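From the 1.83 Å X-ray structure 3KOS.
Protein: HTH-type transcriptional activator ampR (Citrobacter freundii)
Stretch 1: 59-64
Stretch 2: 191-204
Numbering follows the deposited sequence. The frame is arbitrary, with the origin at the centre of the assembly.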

# COMPACT_ATOMS: atom_id res chain seq x y z
N LEU A 59 -17.80 -3.92 -8.45
CA LEU A 59 -17.93 -2.71 -7.65
C LEU A 59 -19.12 -1.86 -8.06
O LEU A 59 -19.48 -1.82 -9.24
CB LEU A 59 -16.66 -1.86 -7.76
CG LEU A 59 -15.35 -2.54 -7.35
CD1 LEU A 59 -14.20 -1.57 -7.59
CD2 LEU A 59 -15.40 -3.00 -5.90
N ASP A 60 -19.71 -1.16 -7.10
CA ASP A 60 -20.69 -0.11 -7.43
C ASP A 60 -19.96 1.18 -7.81
O ASP A 60 -20.19 1.75 -8.88
CB ASP A 60 -21.63 0.12 -6.25
CG ASP A 60 -22.51 -1.08 -5.98
OD1 ASP A 60 -23.10 -1.60 -6.95
OD2 ASP A 60 -22.61 -1.52 -4.82
N TYR A 61 -19.06 1.61 -6.92
CA TYR A 61 -18.25 2.80 -7.12
C TYR A 61 -16.77 2.47 -7.00
O TYR A 61 -16.38 1.54 -6.28
CB TYR A 61 -18.55 3.83 -6.04
CG TYR A 61 -19.74 4.73 -6.28
CD1 TYR A 61 -19.96 5.31 -7.53
CD2 TYR A 61 -20.60 5.05 -5.24
CE1 TYR A 61 -21.05 6.17 -7.74
CE2 TYR A 61 -21.68 5.90 -5.44
CZ TYR A 61 -21.89 6.45 -6.69
OH TYR A 61 -22.97 7.29 -6.86
N THR A 62 -15.95 3.27 -7.68
CA THR A 62 -14.49 3.21 -7.53
C THR A 62 -14.01 4.60 -7.10
O THR A 62 -14.34 5.60 -7.73
CB THR A 62 -13.83 2.88 -8.87
OG1 THR A 62 -14.35 1.64 -9.36
CG2 THR A 62 -12.31 2.77 -8.71
N ILE A 63 -13.23 4.67 -6.02
CA ILE A 63 -12.61 5.94 -5.69
C ILE A 63 -11.17 5.83 -6.15
O ILE A 63 -10.50 4.86 -5.83
CB ILE A 63 -12.72 6.26 -4.21
CG1 ILE A 63 -14.20 6.53 -3.86
CG2 ILE A 63 -11.85 7.47 -3.88
CD1 ILE A 63 -14.46 6.77 -2.37
N ARG A 64 -10.72 6.81 -6.93
CA ARG A 64 -9.45 6.70 -7.62
C ARG A 64 -8.78 8.05 -7.81
O ARG A 64 -9.41 9.10 -7.67
CB ARG A 64 -9.69 6.06 -9.00
CG ARG A 64 -10.48 6.93 -9.93
CD ARG A 64 -11.31 6.08 -10.89
NE ARG A 64 -10.49 5.11 -11.60
CZ ARG A 64 -10.97 4.19 -12.43
NH1 ARG A 64 -10.15 3.33 -13.03
NH2 ARG A 64 -12.27 4.12 -12.65
N PRO A 191 -25.89 0.29 -12.87
CA PRO A 191 -27.08 1.01 -12.40
C PRO A 191 -26.80 1.79 -11.13
O PRO A 191 -26.16 1.27 -10.22
CB PRO A 191 -28.08 -0.12 -12.10
CG PRO A 191 -27.59 -1.29 -12.88
CD PRO A 191 -26.10 -1.17 -12.91
N GLU A 192 -27.26 3.04 -11.07
CA GLU A 192 -27.11 3.84 -9.86
C GLU A 192 -28.26 3.59 -8.89
O GLU A 192 -29.42 3.82 -9.21
CB GLU A 192 -27.04 5.32 -10.24
CG GLU A 192 -26.75 6.25 -9.09
CD GLU A 192 -26.99 7.70 -9.47
OE1 GLU A 192 -28.17 8.11 -9.55
OE2 GLU A 192 -26.00 8.43 -9.69
N THR A 193 -27.91 3.10 -7.70
CA THR A 193 -28.88 2.77 -6.66
C THR A 193 -29.06 3.94 -5.70
O THR A 193 -28.26 4.87 -5.70
CB THR A 193 -28.38 1.57 -5.82
OG1 THR A 193 -27.16 1.94 -5.17
CG2 THR A 193 -28.15 0.35 -6.71
N PRO A 194 -30.12 3.90 -4.88
CA PRO A 194 -30.29 4.93 -3.85
C PRO A 194 -29.12 4.98 -2.87
O PRO A 194 -28.73 6.06 -2.44
CB PRO A 194 -31.56 4.49 -3.11
CG PRO A 194 -32.28 3.61 -4.07
CD PRO A 194 -31.25 2.96 -4.94
N ALA A 195 -28.59 3.82 -2.50
CA ALA A 195 -27.47 3.75 -1.57
C ALA A 195 -26.25 4.47 -2.16
O ALA A 195 -25.54 5.18 -1.45
CB ALA A 195 -27.12 2.31 -1.25
N MSE A 196 -26.03 4.29 -3.45
CA MSE A 196 -24.94 4.98 -4.13
C MSE A 196 -25.14 6.50 -4.12
O MSE A 196 -24.23 7.25 -3.79
CB MSE A 196 -24.77 4.46 -5.57
CG MSE A 196 -24.29 3.01 -5.61
SE MSE A 196 -24.56 2.19 -7.39
CE MSE A 196 -23.36 3.33 -8.42
N ARG A 197 -26.36 6.94 -4.45
CA ARG A 197 -26.62 8.38 -4.48
C ARG A 197 -26.39 8.97 -3.10
O ARG A 197 -25.85 10.07 -2.96
CB ARG A 197 -28.05 8.68 -4.96
CG ARG A 197 -28.26 8.50 -6.46
CD ARG A 197 -29.68 8.94 -6.90
NE ARG A 197 -30.69 7.97 -6.50
CZ ARG A 197 -31.01 6.90 -7.22
NH1 ARG A 197 -30.41 6.68 -8.37
NH2 ARG A 197 -31.94 6.05 -6.78
N GLU A 198 -26.81 8.24 -2.07
CA GLU A 198 -26.67 8.72 -0.70
C GLU A 198 -25.21 8.79 -0.26
O GLU A 198 -24.78 9.78 0.33
CB GLU A 198 -27.51 7.86 0.24
CG GLU A 198 -29.00 8.20 0.09
CD GLU A 198 -29.93 7.27 0.82
OE1 GLU A 198 -29.48 6.20 1.29
OE2 GLU A 198 -31.13 7.61 0.92
N PHE A 199 -24.46 7.74 -0.55
CA PHE A 199 -23.04 7.76 -0.24
C PHE A 199 -22.31 8.90 -0.96
O PHE A 199 -21.51 9.62 -0.36
CB PHE A 199 -22.38 6.42 -0.56
CG PHE A 199 -20.90 6.40 -0.28
CD1 PHE A 199 -20.00 6.76 -1.26
CD2 PHE A 199 -20.43 6.07 0.98
CE1 PHE A 199 -18.63 6.75 -1.00
CE2 PHE A 199 -19.07 6.07 1.25
CZ PHE A 199 -18.17 6.40 0.25
N SER A 200 -22.57 9.07 -2.26
CA SER A 200 -21.94 10.14 -3.03
C SER A 200 -22.27 11.51 -2.48
O SER A 200 -21.39 12.37 -2.36
CB SER A 200 -22.38 10.11 -4.49
OG SER A 200 -21.90 8.96 -5.12
N ARG A 201 -23.54 11.73 -2.16
CA ARG A 201 -23.95 13.01 -1.59
C ARG A 201 -23.28 13.25 -0.25
O ARG A 201 -22.82 14.36 0.03
CB ARG A 201 -25.48 13.10 -1.44
CG ARG A 201 -26.25 13.16 -2.75
CD ARG A 201 -27.66 13.74 -2.56
NE ARG A 201 -28.44 13.02 -1.55
CZ ARG A 201 -29.41 12.15 -1.81
NH1 ARG A 201 -29.75 11.88 -3.07
NH2 ARG A 201 -30.05 11.56 -0.81
N TRP A 202 -23.24 12.22 0.59
CA TRP A 202 -22.61 12.35 1.89
C TRP A 202 -21.13 12.73 1.77
O TRP A 202 -20.65 13.63 2.45
CB TRP A 202 -22.72 11.05 2.69
CG TRP A 202 -21.77 11.05 3.85
CD1 TRP A 202 -21.94 11.68 5.05
CD2 TRP A 202 -20.49 10.41 3.91
NE1 TRP A 202 -20.85 11.46 5.85
CE2 TRP A 202 -19.94 10.69 5.17
CE3 TRP A 202 -19.75 9.62 3.01
CZ2 TRP A 202 -18.69 10.21 5.57
CZ3 TRP A 202 -18.50 9.14 3.41
CH2 TRP A 202 -17.99 9.45 4.67
N LEU A 203 -20.42 12.04 0.89
CA LEU A 203 -18.97 12.22 0.78
C LEU A 203 -18.60 13.60 0.22
O LEU A 203 -17.80 14.32 0.79
CB LEU A 203 -18.34 11.09 -0.04
CG LEU A 203 -16.81 11.10 -0.16
CD1 LEU A 203 -16.14 11.24 1.21
CD2 LEU A 203 -16.34 9.82 -0.85
N THR A 204 -19.20 13.97 -0.91
CA THR A 204 -18.93 15.29 -1.45
C THR A 204 -19.34 16.36 -0.42
O THR A 204 -18.69 17.39 -0.28
CB THR A 204 -19.64 15.52 -2.79
OG1 THR A 204 -21.03 15.24 -2.64
CG2 THR A 204 -19.06 14.61 -3.86
O HOH W 1 -25.63 -0.04 -4.24
O HOH W 2 -25.23 -0.96 -9.02
O HOH W 3 -23.47 7.63 -9.48

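At the start of stretch 2 the links to stretch 1 run largely through water. Water 2 donates to P191 O (2.7 Å) and to D60 OD1 (3.0 Å), and water 3 lies 2.7 Å from both E192 OE2 and Y61 OH, spanning a pair that is itself 4.3 Å apart. E192 is also held within its own stretch: R197 NH1 forms a salt bridge to E192 OE1 at 2.9 Å. T193 OG1 caps the helix by accepting from M196 N (3.1 Å), and water 1, 2.7 Å from T193 OG1, makes a weak bond to D60 OD2 (3.4 Å).

Of the stretch 2 residues, the selenomethionine M196 has the largest area covered by stretch 1, 81 Å². Its CE lies 3.9 Å from the Y61 ring centroid and 19° off the normal, a CH-pi contact over one face, while M196 CB approaches Y61 CE2 to 3.4 Å and M196 SE reaches D60 CB at 3.8 Å.

One turn later, F199 CD1 meets Y61 CD2 at 4.4 Å, and I63 CD1 sits at the edge of the F199 ring, 4.4 Å from F199 CE1. S200 OG and Y61 OH are 2.6 Å apart, a short hydroxyl pair whose proton arrangement stays open because M196 O is also near. L203 closes the contact, its CD2 3.9 Å from I63 CD1.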